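Local coordinates for clostripain-related protein (Bacteroides thetaiotaomicron, PDB 5L20) that is probably a cysteine peptidase of the clostripain (C11) family, represented here by an N-terminal part of the longer protein, at residues T8-F13 and K43-I48. Sequence-based numbering, arbitrary orientation.
Sequences TEQTVF and KDERII
Neighbouring parallel strands of a beta-alpha-beta unit, 10-16 and 45-52, begin here with an irregular lead-in before the regular ladder sets in. At Thr8 a water bridges the gap, accepting from the backbone N and donating to Asp44 OD1. Glu9 N then donates to Asp44 O (2.9 Å), which also takes a weak bond from Gln10 N. The Glu9 and Asp44 side chains run side by side, while the Glu9 chain, bent at chi2, takes its carboxylate to a salt bridge with Lys103. Gln10, its CG anti to the backbone N (chi1 -177°), brings OE1 obliquely to 3.2 Å from Glu45 CG, and its carbonyl receives Arg46 N. On the face carrying Thr11, Arg46, Phe13 and Ile48, Thr11 CG2 lies 3.8 Å from Ile48 CG1. Val12 engages both ways: its N reaches Arg46 O and its O takes Ile48 N, in nearly straight bonds (164° and 168°). Phe13 sets its ring edge against Ile48 O, with CD1 3.3 Å away. An alanine here would remove the ring, with its packing on Leu60 and Ile92, and would probably loosen the fit between the strands and helix 86-99. Strand 104-109 pairs along the far edge of 10-16, strand 57-66 flanks 45-52, and helix 86-99 covers the Thr11 and Phe13 face.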
# COMPACT_ATOMS: atom_id res chain seq x y z
N THR A 8 2.27 -15.86 -8.29
CA THR A 8 2.15 -15.18 -9.57
C THR A 8 0.72 -14.81 -9.90
O THR A 8 0.47 -14.25 -10.96
CB THR A 8 2.68 -16.04 -10.73
OG1 THR A 8 2.02 -17.31 -10.73
CG2 THR A 8 4.20 -16.22 -10.64
N GLU A 9 -0.25 -15.13 -9.03
CA GLU A 9 -1.64 -14.91 -9.43
C GLU A 9 -2.15 -13.48 -9.19
O GLU A 9 -2.78 -12.89 -10.07
CB GLU A 9 -2.59 -15.90 -8.75
CG GLU A 9 -2.43 -17.35 -9.20
CD GLU A 9 -2.61 -17.53 -10.70
OE1 GLU A 9 -3.55 -16.94 -11.26
OE2 GLU A 9 -1.79 -18.26 -11.31
N GLN A 10 -1.90 -12.93 -8.00
CA GLN A 10 -2.53 -11.68 -7.62
C GLN A 10 -1.66 -10.85 -6.72
O GLN A 10 -1.01 -11.38 -5.84
CB GLN A 10 -3.87 -11.94 -6.91
CG GLN A 10 -4.64 -10.67 -6.55
CD GLN A 10 -5.58 -10.93 -5.40
OE1 GLN A 10 -5.28 -11.72 -4.50
NE2 GLN A 10 -6.71 -10.22 -5.38
N THR A 11 -1.61 -9.54 -6.97
CA THR A 11 -1.04 -8.58 -6.05
C THR A 11 -2.16 -7.71 -5.52
O THR A 11 -2.92 -7.11 -6.32
CB THR A 11 -0.05 -7.66 -6.77
OG1 THR A 11 1.01 -8.43 -7.34
CG2 THR A 11 0.51 -6.63 -5.83
N VAL A 12 -2.28 -7.64 -4.20
CA VAL A 12 -3.17 -6.69 -3.56
C VAL A 12 -2.31 -5.50 -3.14
O VAL A 12 -1.39 -5.65 -2.31
CB VAL A 12 -3.88 -7.30 -2.32
CG1 VAL A 12 -4.74 -6.27 -1.61
CG2 VAL A 12 -4.74 -8.52 -2.73
N PHE A 13 -2.58 -4.35 -3.74
CA PHE A 13 -1.82 -3.14 -3.45
C PHE A 13 -2.61 -2.22 -2.54
O PHE A 13 -3.62 -1.66 -2.96
CB PHE A 13 -1.46 -2.44 -4.76
CG PHE A 13 -0.73 -1.13 -4.57
CD1 PHE A 13 0.30 -1.01 -3.64
CD2 PHE A 13 -1.06 -0.03 -5.37
CE1 PHE A 13 0.96 0.21 -3.50
CE2 PHE A 13 -0.40 1.16 -5.23
CZ PHE A 13 0.60 1.29 -4.30
N LYS A 43 -0.04 -17.92 -0.69
CA LYS A 43 0.77 -18.80 -1.53
C LYS A 43 0.80 -18.38 -3.01
O LYS A 43 1.81 -18.55 -3.70
CB LYS A 43 0.27 -20.24 -1.41
CG LYS A 43 0.24 -20.78 0.02
CD LYS A 43 -0.16 -22.25 0.03
CE LYS A 43 -0.35 -22.78 1.44
NZ LYS A 43 0.88 -22.59 2.26
N ASP A 44 -0.31 -17.85 -3.50
CA ASP A 44 -0.42 -17.43 -4.90
C ASP A 44 -0.47 -15.92 -5.04
O ASP A 44 -0.65 -15.42 -6.15
CB ASP A 44 -1.69 -17.98 -5.55
CG ASP A 44 -1.60 -19.44 -5.91
OD1 ASP A 44 -0.51 -19.91 -6.29
OD2 ASP A 44 -2.66 -20.10 -5.84
N GLU A 45 -0.38 -15.22 -3.91
CA GLU A 45 -0.63 -13.77 -3.91
C GLU A 45 0.42 -13.04 -3.10
O GLU A 45 1.05 -13.64 -2.22
CB GLU A 45 -2.02 -13.46 -3.34
CG GLU A 45 -3.19 -14.16 -4.03
CD GLU A 45 -3.50 -15.54 -3.44
OE1 GLU A 45 -2.90 -15.91 -2.40
OE2 GLU A 45 -4.36 -16.23 -4.02
N ARG A 46 0.59 -11.75 -3.39
CA ARG A 46 1.43 -10.87 -2.57
C ARG A 46 0.60 -9.67 -2.11
O ARG A 46 -0.30 -9.22 -2.82
CB ARG A 46 2.64 -10.36 -3.35
CG ARG A 46 3.72 -11.39 -3.72
CD ARG A 46 5.04 -10.67 -4.12
NE ARG A 46 6.01 -11.51 -4.81
CZ ARG A 46 5.96 -11.81 -6.11
NH1 ARG A 46 4.96 -11.36 -6.88
NH2 ARG A 46 6.88 -12.60 -6.65
N ILE A 47 0.95 -9.14 -0.94
CA ILE A 47 0.40 -7.90 -0.45
C ILE A 47 1.52 -6.87 -0.44
O ILE A 47 2.55 -7.09 0.23
CB ILE A 47 -0.19 -8.02 0.97
CG1 ILE A 47 -1.40 -8.97 0.94
CG2 ILE A 47 -0.60 -6.64 1.47
CD1 ILE A 47 -2.00 -9.26 2.28
N ILE A 48 1.33 -5.78 -1.17
CA ILE A 48 2.31 -4.71 -1.29
C ILE A 48 1.67 -3.43 -0.77
O ILE A 48 0.51 -3.15 -1.12
CB ILE A 48 2.74 -4.48 -2.76
CG1 ILE A 48 3.26 -5.77 -3.41
CG2 ILE A 48 3.69 -3.28 -2.86
CD1 ILE A 48 4.53 -6.31 -2.72
O HOH W 1 1.06 -18.55 -7.96